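Local coordinates for protein 3-ketosteroid-delta4-5alpha-dehydrogenase (Rhodococcus jostii, PDB 4AT2) that catalyses the FAD-dependent introduction of the 4,5 double bond into 3-keto-5alpha-steroids in steroid catabolism, at residues F111-A114 with G119-E122; V133-W138 with D494-G499; G169-P174 with A179-R184; K268-E271 with R276-G279. All blocks are in the same frame, centred on the assembly; numbering follows the deposited sequence.

How the contacts relate
Contact 1 closes before the others open, contact 3 precedes contact 4, and both of these lie inside the long loop closed by contact 2, which brings helix 132-141 against the C-terminal helix 490-507. Contacts 1 and 3 are neighbours, centres about 14 Å apart. F111 of helix 105-115 packs its ring against E170 and R184, so the helix backs the 169-184 loop. Centre to centre, contact 2 lies about 18 and 21 Å from contacts 1 and 3, touching neither. Contact 4, its centre about 25 Å from that of contact 1, is on the opposite side of the chain's centre from contact 2. There it meets G119 of the second subunit, at the dimer interface.

Contact 1 (F111-A114 with G119-E122); sequences FMMA and GADE
M113 and the pair A120 and E122 form a small apolar contact in the connection between helices 105-115 and 122-130, where the end of the first helix is folded against the loop that leads into the second. The methionine does nearly all the touching. Its chain is bent at both outer torsions (chi2 -57°, chi3 -64°), which curls the thioether across to the loop although CB does not point there. Its methyl CE then sits 3.6 Å from A120 O and 3.8 Å from E122 CB, with A120 CB a little farther off at 4.1 Å. The sulfur rests over the start of the next helix, M113 SD lying 3.8 Å from E122 CA. The side chains of M113 and E122 cross at about a right angle, and the methionine meets CB and CG of the glutamate, while OE2 forms a salt bridge with K109. Beside this patch a water ties the two backbones together, donating to M113 O (2.8 Å) and accepting from A120 N (3.1 Å). D121 takes the N-cap position of helix 122-130, its OD1 accepting from K124 N, while A120 also touches I125 of that helix. Direct contact is thus largely van der Waals, with the methyl also resting against a carbonyl oxygen, through a thioether curled to follow the loop, and the directional link between the backbones is left to a single water.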
loop_
_atom_site.group_PDB
_atom_site.type_symbol
_atom_site.label_atom_id
_atom_site.label_comp_id
_atom_site.label_asym_id
_atom_site.label_seq_id
_atom_site.Cartn_x
_atom_site.Cartn_y
_atom_site.Cartn_z
ATOM N N PHE A 111 -18.604 2.665 11.979
ATOM C CA PHE A 111 -17.939 3.768 11.305
ATOM C C PHE A 111 -16.459 3.465 11.051
ATOM O O PHE A 111 -15.953 3.666 9.935
ATOM C CB PHE A 111 -18.053 5.094 12.076
ATOM C CG PHE A 111 -17.181 6.165 11.492
ATOM C CD1 PHE A 111 -17.581 6.852 10.343
ATOM C CD2 PHE A 111 -15.920 6.421 12.025
ATOM C CE1 PHE A 111 -16.760 7.809 9.765
ATOM C CE2 PHE A 111 -15.093 7.372 11.449
ATOM C CZ PHE A 111 -15.516 8.069 10.323
ATOM N N MET A 112 -15.760 3.026 12.092
ATOM C CA MET A 112 -14.306 2.865 11.992
ATOM C C MET A 112 -13.917 1.783 10.984
ATOM O O MET A 112 -12.969 1.962 10.226
ATOM C CB MET A 112 -13.682 2.579 13.360
ATOM C CG MET A 112 -13.727 3.788 14.292
ATOM S SD MET A 112 -13.034 3.443 15.921
ATOM C CE MET A 112 -11.270 3.554 15.596
ATOM N N MET A 113 -14.648 0.671 10.974
ATOM C CA MET A 113 -14.381 -0.408 10.004
ATOM C C MET A 113 -14.528 0.106 8.571
ATOM O O MET A 113 -13.726 -0.229 7.689
ATOM C CB MET A 113 -15.316 -1.609 10.231
ATOM C CG MET A 113 -15.048 -2.382 11.513
ATOM S SD MET A 113 -13.360 -3.006 11.652
ATOM C CE MET A 113 -13.297 -4.148 10.267
ATOM N N ALA A 114 -15.542 0.940 8.345
ATOM C CA ALA A 114 -15.795 1.484 7.010
ATOM C C ALA A 114 -14.780 2.544 6.591
ATOM O O ALA A 114 -14.357 2.570 5.431
ATOM C CB ALA A 114 -17.211 2.051 6.939
ATOM N N GLY A 119 -9.416 -3.565 5.051
ATOM C CA GLY A 119 -8.683 -4.551 5.828
ATOM C C GLY A 119 -8.346 -4.117 7.242
ATOM O O GLY A 119 -7.358 -4.575 7.815
ATOM N N ALA A 120 -9.165 -3.241 7.819
ATOM C CA ALA A 120 -8.967 -2.831 9.215
ATOM C C ALA A 120 -9.064 -4.023 10.173
ATOM O O ALA A 120 -9.792 -4.986 9.920
ATOM C CB ALA A 120 -9.975 -1.757 9.602
ATOM N N ASP A 121 -8.311 -3.944 11.265
ATOM C CA ASP A 121 -8.233 -5.020 12.257
ATOM C C ASP A 121 -9.513 -5.023 13.091
ATOM O O ASP A 121 -9.659 -4.209 13.998
ATOM C CB ASP A 121 -7.000 -4.775 13.142
ATOM C CG ASP A 121 -6.735 -5.900 14.131
ATOM O OD1 ASP A 121 -7.680 -6.600 14.551
ATOM O OD2 ASP A 121 -5.557 -6.060 14.518
ATOM N N GLU A 122 -10.434 -5.936 12.784
ATOM C CA GLU A 122 -11.742 -5.910 13.428
ATOM C C GLU A 122 -11.643 -6.168 14.936
ATOM O O GLU A 122 -12.317 -5.508 15.736
ATOM C CB GLU A 122 -12.720 -6.890 12.768
ATOM C CG GLU A 122 -14.155 -6.663 13.233
ATOM C CD GLU A 122 -15.160 -7.630 12.641
ATOM O OE1 GLU A 122 -14.810 -8.400 11.712
ATOM O OE2 GLU A 122 -16.311 -7.616 13.119
HETATM O O HOH W 1 -11.946 -2.217 6.930
#

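Contact 2 (V133-W138 with D494-G499); sequences VEHYNW and DGSFYG
H135 of helix 132-141 meets S496 and F497 where this helix packs against the long C-terminal helix 490-507, in the buried interior. The imidazole reaches across with CG anti to its backbone N (chi1 -173°), and NE2 donates to S496 OG at 2.8 Å. The bond is nearly straight, 164° at the hydrogen, and the hydroxyl oxygen lies in the ring plane. The single proton of S496 OG is left for the carbonyls of L492 and G493, both within bonding distance one turn back, which it can serve in turn or share. F497 covers one face of the same ring: its CA stands over it, 3.9 Å from the centroid in a CH-pi contact, and its phenyl turns an edge to that ring in a T-shaped pair with the planes at 69°. F497 CD2 comes within 3.8 Å of H135 CG. The histidine joins helix 132-141 to helix 490-507, whose first residues lie at the FAD pocket; the S496 side chain is about 8 Å from the bound FAD. Its other nitrogen, H135 ND1, is hydrogen-bonded to R500 NH1, so the imidazole is held at both nitrogens. R500 in turn makes a salt bridge to E134 and a cation-pi contact with W138.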
loop_
_atom_site.group_PDB
_atom_site.type_symbol
_atom_site.label_atom_id
_atom_site.label_comp_id
_atom_site.label_asym_id
_atom_site.label_seq_id
_atom_site.Cartn_x
_atom_site.Cartn_y
_atom_site.Cartn_z
ATOM N N VAL A 133 -15.318 4.641 26.321
ATOM C CA VAL A 133 -15.841 5.465 27.411
ATOM C C VAL A 133 -14.983 5.325 28.672
ATOM O O VAL A 133 -14.653 6.327 29.305
ATOM C CB VAL A 133 -17.335 5.152 27.672
ATOM C CG1 VAL A 133 -17.863 5.874 28.916
ATOM C CG2 VAL A 133 -18.162 5.537 26.451
ATOM N N GLU A 134 -14.588 4.092 29.011
ATOM C CA GLU A 134 -13.693 3.867 30.155
ATOM C C GLU A 134 -12.391 4.643 29.968
ATOM O O GLU A 134 -11.864 5.235 30.918
ATOM C CB GLU A 134 -13.408 2.367 30.354
ATOM C CG GLU A 134 -12.625 2.021 31.635
ATOM C CD GLU A 134 -11.121 2.260 31.532
ATOM O OE1 GLU A 134 -10.608 2.383 30.401
ATOM O OE2 GLU A 134 -10.439 2.327 32.586
ATOM N N HIS A 135 -11.888 4.656 28.734
ATOM C CA HIS A 135 -10.630 5.331 28.449
ATOM C C HIS A 135 -10.748 6.836 28.566
ATOM O O HIS A 135 -9.852 7.483 29.114
ATOM C CB HIS A 135 -10.087 4.888 27.098
ATOM C CG HIS A 135 -8.709 5.411 26.793
ATOM N ND1 HIS A 135 -7.650 5.181 27.595
ATOM C CD2 HIS A 135 -8.241 6.170 25.729
ATOM C CE1 HIS A 135 -6.557 5.779 27.076
ATOM N NE2 HIS A 135 -6.923 6.383 25.931
ATOM N N TYR A 136 -11.866 7.400 28.101
ATOM C CA TYR A 136 -12.116 8.837 28.276
ATOM C C TYR A 136 -12.083 9.168 29.768
ATOM O O TYR A 136 -11.438 10.121 30.180
ATOM C CB TYR A 136 -13.472 9.250 27.689
ATOM C CG TYR A 136 -13.821 10.700 27.989
ATOM C CD1 TYR A 136 -13.309 11.736 27.210
ATOM C CD2 TYR A 136 -14.635 11.027 29.077
ATOM C CE1 TYR A 136 -13.608 13.068 27.495
ATOM C CE2 TYR A 136 -14.937 12.353 29.374
ATOM C CZ TYR A 136 -14.431 13.368 28.575
ATOM O OH TYR A 136 -14.731 14.687 28.867
ATOM N N ASN A 137 -12.809 8.380 30.555
ATOM C CA ASN A 137 -12.881 8.573 31.997
ATOM C C ASN A 137 -11.520 8.436 32.681
ATOM O O ASN A 137 -11.208 9.166 33.615
ATOM C CB ASN A 137 -13.905 7.605 32.599
ATOM C CG ASN A 137 -15.324 7.934 32.179
ATOM O OD1 ASN A 137 -15.626 9.083 31.840
ATOM N ND2 ASN A 137 -16.203 6.931 32.185
ATOM N N TRP A 138 -10.721 7.501 32.185
ATOM C CA TRP A 138 -9.363 7.283 32.661
ATOM C C TRP A 138 -8.503 8.505 32.430
ATOM O O TRP A 138 -7.771 8.932 33.329
ATOM C CB TRP A 138 -8.796 6.052 31.963
ATOM C CG TRP A 138 -7.455 5.596 32.472
ATOM C CD1 TRP A 138 -7.196 4.645 33.458
ATOM C CD2 TRP A 138 -6.150 6.047 32.015
ATOM N NE1 TRP A 138 -5.849 4.483 33.631
ATOM C CE2 TRP A 138 -5.163 5.301 32.801
ATOM C CE3 TRP A 138 -5.707 6.963 31.063
ATOM C CZ2 TRP A 138 -3.798 5.477 32.617
ATOM C CZ3 TRP A 138 -4.323 7.137 30.895
ATOM C CH2 TRP A 138 -3.400 6.406 31.652
ATOM N N ASP A 494 -5.344 5.732 19.869
ATOM C CA ASP A 494 -4.840 4.369 19.987
ATOM C C ASP A 494 -3.488 4.298 20.713
ATOM O O ASP A 494 -3.211 3.322 21.409
ATOM C CB ASP A 494 -4.963 3.528 18.686
ATOM C CG ASP A 494 -3.847 3.767 17.672
ATOM O OD1 ASP A 494 -2.701 4.090 18.043
ATOM O OD2 ASP A 494 -4.122 3.549 16.462
ATOM N N GLY A 495 -2.693 5.370 20.617
ATOM C CA GLY A 495 -1.410 5.432 21.325
ATOM C C GLY A 495 -1.623 5.423 22.831
ATOM O O GLY A 495 -0.963 4.682 23.561
ATOM N N SER A 496 -2.567 6.234 23.311
ATOM C CA SER A 496 -2.851 6.235 24.758
ATOM C C SER A 496 -3.572 4.957 25.200
ATOM O O SER A 496 -3.238 4.390 26.241
ATOM C CB SER A 496 -3.636 7.478 25.178
ATOM O OG SER A 496 -4.867 7.574 24.470
ATOM N N PHE A 497 -4.534 4.495 24.400
ATOM C CA PHE A 497 -5.321 3.306 24.757
ATOM C C PHE A 497 -4.422 2.065 24.812
ATOM O O PHE A 497 -4.440 1.302 25.797
ATOM C CB PHE A 497 -6.446 3.111 23.720
ATOM C CG PHE A 497 -7.438 2.033 24.074
ATOM C CD1 PHE A 497 -7.145 0.684 23.860
ATOM C CD2 PHE A 497 -8.695 2.374 24.570
ATOM C CE1 PHE A 497 -8.071 -0.307 24.182
ATOM C CE2 PHE A 497 -9.630 1.391 24.879
ATOM C CZ PHE A 497 -9.318 0.048 24.692
ATOM N N TYR A 498 -3.649 1.852 23.750
ATOM C CA TYR A 498 -2.769 0.665 23.678
ATOM C C TYR A 498 -1.454 0.834 24.438
ATOM O O TYR A 498 -0.831 -0.159 24.821
ATOM C CB TYR A 498 -2.615 0.133 22.234
ATOM C CG TYR A 498 -3.942 -0.455 21.815
ATOM C CD1 TYR A 498 -4.433 -1.591 22.449
ATOM C CD2 TYR A 498 -4.747 0.183 20.875
ATOM C CE1 TYR A 498 -5.676 -2.116 22.133
ATOM C CE2 TYR A 498 -5.995 -0.321 20.551
ATOM C CZ TYR A 498 -6.448 -1.472 21.178
ATOM O OH TYR A 498 -7.693 -1.963 20.868
ATOM N N GLY A 499 -1.077 2.084 24.703
ATOM C CA GLY A 499 0.001 2.383 25.660
ATOM C C GLY A 499 -0.367 1.829 27.029
ATOM O O GLY A 499 0.415 1.102 27.640
#

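Contact 3 (G169-P174 with A179-R184); sequences GENAAP and AAPAPR. Unlike the reference sequence in segment 179-184: A180 (reference Thr).
E170 carries most of this contact, its side chain turned toward the 179-184 segment. Its CG lies 3.5 Å from A182 O and 3.5 Å from R184 NH1, so the aliphatic part of the glutamate fills the corner between a carbonyl and a guanidinium. A bend at chi2 (85°) swings the carboxylate aside, and E170 OE2 stays 4.1 Å from R184 NH1, beyond a salt bridge, with the two planar groups turned 62° apart. A water joins the carboxylate to the backbone of R184 rather than to its guanidinium, donating to E170 OE2 at 2.7 Å and accepting from R184 N at 2.8 Å. On the backbone side, the ring of P181 packs against the glutamate's own carbonyl, P181 CG being 3.4 Å from E170 O. A second water lies close to both E170 O and A179 O.

E170 occupies the second position of a type I beta turn running from G169 to A172, closed by A172 N to G169 O at 3.2 Å; the opposing chain is irregular and proline-rich, and both belong to the long connection between strands 164-165 and 185-186.

A182 O sits over the centre of the guanidinium face of R184, 3.8 Å above its plane, and is buried with no hydrogen-bonding partner in the model. Farther out, Y88 OH bonds to both E170 OE2 and R184 NH1, linking the two charges indirectly, while D103 takes R184 NE in a salt bridge. E170 OE1 is held by G168 N, just before the turn. F111 of helix 105-115 packs on both side chains.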
loop_
_atom_site.group_PDB
_atom_site.type_symbol
_atom_site.label_atom_id
_atom_site.label_comp_id
_atom_site.label_asym_id
_atom_site.label_seq_id
_atom_site.Cartn_x
_atom_site.Cartn_y
_atom_site.Cartn_z
ATOM N N GLY A 169 -15.123 12.573 9.165
ATOM C CA GLY A 169 -16.081 12.502 8.054
ATOM C C GLY A 169 -17.341 11.727 8.417
ATOM O O GLY A 169 -18.071 11.267 7.535
ATOM N N GLU A 170 -17.610 11.597 9.715
ATOM C CA GLU A 170 -18.776 10.838 10.202
ATOM C C GLU A 170 -20.083 11.463 9.728
ATOM O O GLU A 170 -21.075 10.760 9.536
ATOM C CB GLU A 170 -18.810 10.780 11.735
ATOM C CG GLU A 170 -17.637 10.061 12.391
ATOM C CD GLU A 170 -16.419 10.959 12.611
ATOM O OE1 GLU A 170 -16.387 12.120 12.149
ATOM O OE2 GLU A 170 -15.470 10.480 13.259
ATOM N N ASN A 171 -20.074 12.784 9.564
ATOM C CA ASN A 171 -21.262 13.527 9.170
ATOM C C ASN A 171 -21.209 13.954 7.708
ATOM O O ASN A 171 -21.713 15.023 7.339
ATOM C CB ASN A 171 -21.433 14.744 10.081
ATOM C CG ASN A 171 -22.820 15.343 9.996
ATOM O OD1 ASN A 171 -23.811 14.624 9.861
ATOM N ND2 ASN A 171 -22.903 16.666 10.108
ATOM N N ALA A 172 -20.587 13.117 6.877
ATOM C CA ALA A 172 -20.543 13.347 5.430
ATOM C C ALA A 172 -20.587 12.017 4.695
ATOM O O ALA A 172 -20.370 10.963 5.295
ATOM C CB ALA A 172 -19.299 14.149 5.032
ATOM N N ALA A 173 -20.911 12.076 3.406
ATOM C CA ALA A 173 -20.931 10.882 2.563
ATOM C C ALA A 173 -19.516 10.324 2.434
ATOM O O ALA A 173 -18.553 11.090 2.441
ATOM C CB ALA A 173 -21.482 11.240 1.195
ATOM N N PRO A 174 -19.367 8.993 2.315
ATOM C CA PRO A 174 -20.417 7.972 2.309
ATOM C C PRO A 174 -20.825 7.513 3.707
ATOM O O PRO A 174 -21.829 6.820 3.850
ATOM C CB PRO A 174 -19.741 6.813 1.567
ATOM C CG PRO A 174 -18.304 6.915 2.007
ATOM C CD PRO A 174 -18.032 8.400 2.059
ATOM N N ALA A 179 -23.114 4.589 9.134
ATOM C CA ALA A 179 -23.184 4.662 10.591
ATOM C C ALA A 179 -23.903 5.950 10.924
ATOM O O ALA A 179 -23.866 6.900 10.136
ATOM C CB ALA A 179 -21.786 4.685 11.181
ATOM N N ALA A 180 -24.559 6.000 12.080
ATOM C CA ALA A 180 -25.187 7.246 12.507
ATOM C C ALA A 180 -24.077 8.226 12.863
ATOM O O ALA A 180 -23.190 7.881 13.640
ATOM C CB ALA A 180 -26.104 7.008 13.703
ATOM N N PRO A 181 -24.095 9.443 12.278
ATOM C CA PRO A 181 -23.051 10.426 12.598
ATOM C C PRO A 181 -22.969 10.741 14.088
ATOM O O PRO A 181 -23.991 10.957 14.741
ATOM C CB PRO A 181 -23.505 11.674 11.839
ATOM C CG PRO A 181 -24.247 11.123 10.658
ATOM C CD PRO A 181 -24.981 9.923 11.200
ATOM N N ALA A 182 -21.750 10.727 14.609
ATOM C CA ALA A 182 -21.487 11.152 15.974
ATOM C C ALA A 182 -20.071 11.704 15.970
ATOM O O ALA A 182 -19.167 11.089 15.406
ATOM C CB ALA A 182 -21.593 9.979 16.947
ATOM N N PRO A 183 -19.875 12.878 16.579
ATOM C CA PRO A 183 -18.542 13.458 16.659
ATOM C C PRO A 183 -17.731 12.719 17.704
ATOM O O PRO A 183 -18.246 12.426 18.790
ATOM C CB PRO A 183 -18.824 14.907 17.076
ATOM C CG PRO A 183 -20.098 14.821 17.863
ATOM C CD PRO A 183 -20.910 13.746 17.177
ATOM N N ARG A 184 -16.470 12.434 17.377
ATOM C CA ARG A 184 -15.612 11.652 18.259
ATOM C C ARG A 184 -14.263 12.324 18.486
ATOM O O ARG A 184 -13.414 11.783 19.176
ATOM C CB ARG A 184 -15.437 10.239 17.688
ATOM C CG ARG A 184 -16.770 9.491 17.627
ATOM C CD ARG A 184 -16.630 8.012 17.310
ATOM N NE ARG A 184 -17.971 7.466 17.093
ATOM C CZ ARG A 184 -18.519 7.283 15.895
ATOM N NH1 ARG A 184 -17.833 7.543 14.779
ATOM N NH2 ARG A 184 -19.764 6.826 15.814
HETATM O O HOH W 2 -14.880 12.489 15.019
HETATM O O HOH W 3 -21.053 8.073 10.298
#

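Contact 4 (K268-E271 with R276-G279); sequences KMIE and RLIG
I270 and E271, near the end of helix 267-273, face L277 and I278 of the loop that follows, an apolar contact closing a short helix-to-loop turn. The branch methyl of I270 is the atom that counts. With CG1 set beside the backbone N (chi1 -72°), CG2 is left anti to that nitrogen and aimed at the loop, where it lies 3.9 Å from I278 N and 3.9 Å from I278 CG1. L277 contributes its CB, 4.2 Å from I270 CG2, placing the same methyl against two successive residues. I278 begins with a similar first torsion, but its chi2 is extended (163°), and this carries CD1 past I270 to the helix backbone, 4.1 Å from E271 CA. The two isoleucines therefore slide past each other in opposite directions, rather than meeting end to end. E271 offers only its aliphatic stem, CG being 4.3 Å from I278 CD1.

On the inner side, I270 and L277 both touch T448 of strand 444-452, next to F447 of the steroid pocket; the L277 side chain is about 10 Å from the bound FAD. On the outer side E271 and I278 pack on G119 of the second subunit, making the turn part of the dimer interface. Contact between the two segments is purely by van der Waals forces: they hold together by the close fit of aliphatic groups, with no directional bond between them.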
loop_
_atom_site.group_PDB
_atom_site.type_symbol
_atom_site.label_atom_id
_atom_site.label_comp_id
_atom_site.label_asym_id
_atom_site.label_seq_id
_atom_site.Cartn_x
_atom_site.Cartn_y
_atom_site.Cartn_z
ATOM N N LYS A 268 14.678 5.368 3.386
ATOM C CA LYS A 268 14.712 4.009 2.830
ATOM C C LYS A 268 13.370 3.324 3.057
ATOM O O LYS A 268 12.809 2.714 2.141
ATOM C CB LYS A 268 15.836 3.175 3.467
ATOM C CG LYS A 268 15.783 1.670 3.171
ATOM C CD LYS A 268 16.899 0.913 3.894
ATOM C CE LYS A 268 16.844 -0.588 3.645
ATOM N NZ LYS A 268 17.750 -1.343 4.573
ATOM N N MET A 269 12.864 3.442 4.282
ATOM C CA MET A 269 11.589 2.828 4.638
ATOM C C MET A 269 10.409 3.475 3.930
ATOM O O MET A 269 9.476 2.777 3.543
ATOM C CB MET A 269 11.383 2.840 6.147
ATOM C CG MET A 269 12.299 1.861 6.864
ATOM S SD MET A 269 12.092 1.853 8.654
ATOM C CE MET A 269 10.610 0.848 8.786
ATOM N N ILE A 270 10.437 4.797 3.771
ATOM C CA ILE A 270 9.368 5.483 3.020
ATOM C C ILE A 270 9.339 4.961 1.582
ATOM O O ILE A 270 8.278 4.637 1.055
ATOM C CB ILE A 270 9.524 7.027 3.052
ATOM C CG1 ILE A 270 9.180 7.577 4.438
ATOM C CG2 ILE A 270 8.669 7.698 1.976
ATOM C CD1 ILE A 270 7.718 7.414 4.843
ATOM N N GLU A 271 10.512 4.824 0.968
ATOM C CA GLU A 271 10.549 4.361 -0.417
ATOM C C GLU A 271 10.060 2.918 -0.550
ATOM O O GLU A 271 9.316 2.596 -1.478
ATOM C CB GLU A 271 11.948 4.528 -1.006
ATOM C CG GLU A 271 12.067 4.055 -2.445
ATOM C CD GLU A 271 13.508 4.007 -2.908
ATOM O OE1 GLU A 271 14.321 3.280 -2.296
ATOM O OE2 GLU A 271 13.823 4.692 -3.891
ATOM N N ARG A 276 4.142 6.821 -1.617
ATOM C CA ARG A 276 3.277 7.983 -1.899
ATOM C C ARG A 276 3.673 9.216 -1.069
ATOM O O ARG A 276 3.255 10.340 -1.381
ATOM C CB ARG A 276 1.786 7.630 -1.746
ATOM C CG ARG A 276 1.297 6.648 -2.815
ATOM C CD ARG A 276 -0.198 6.361 -2.751
ATOM N NE ARG A 276 -0.582 5.582 -1.574
ATOM C CZ ARG A 276 -1.717 4.889 -1.464
ATOM N NH1 ARG A 276 -2.598 4.863 -2.467
ATOM N NH2 ARG A 276 -1.978 4.223 -0.347
ATOM N N LEU A 277 4.502 9.018 -0.034
ATOM C CA LEU A 277 4.988 10.132 0.795
ATOM C C LEU A 277 6.348 10.691 0.385
ATOM O O LEU A 277 6.810 11.667 0.968
ATOM C CB LEU A 277 5.044 9.741 2.284
ATOM C CG LEU A 277 3.690 9.626 2.989
ATOM C CD1 LEU A 277 3.931 9.395 4.475
ATOM C CD2 LEU A 277 2.789 10.837 2.760
ATOM N N ILE A 278 6.984 10.084 -0.612
ATOM C CA ILE A 278 8.264 10.586 -1.110
ATOM C C ILE A 278 8.124 12.058 -1.495
ATOM O O ILE A 278 7.261 12.421 -2.297
ATOM C CB ILE A 278 8.794 9.765 -2.311
ATOM C CG1 ILE A 278 9.211 8.356 -1.863
ATOM C CG2 ILE A 278 9.980 10.475 -2.949
ATOM C CD1 ILE A 278 9.342 7.364 -3.005
ATOM N N GLY A 279 8.952 12.894 -0.879
ATOM C CA GLY A 279 8.967 14.322 -1.174
ATOM C C GLY A 279 7.861 15.138 -0.531
ATOM O O GLY A 279 7.758 16.333 -0.783
#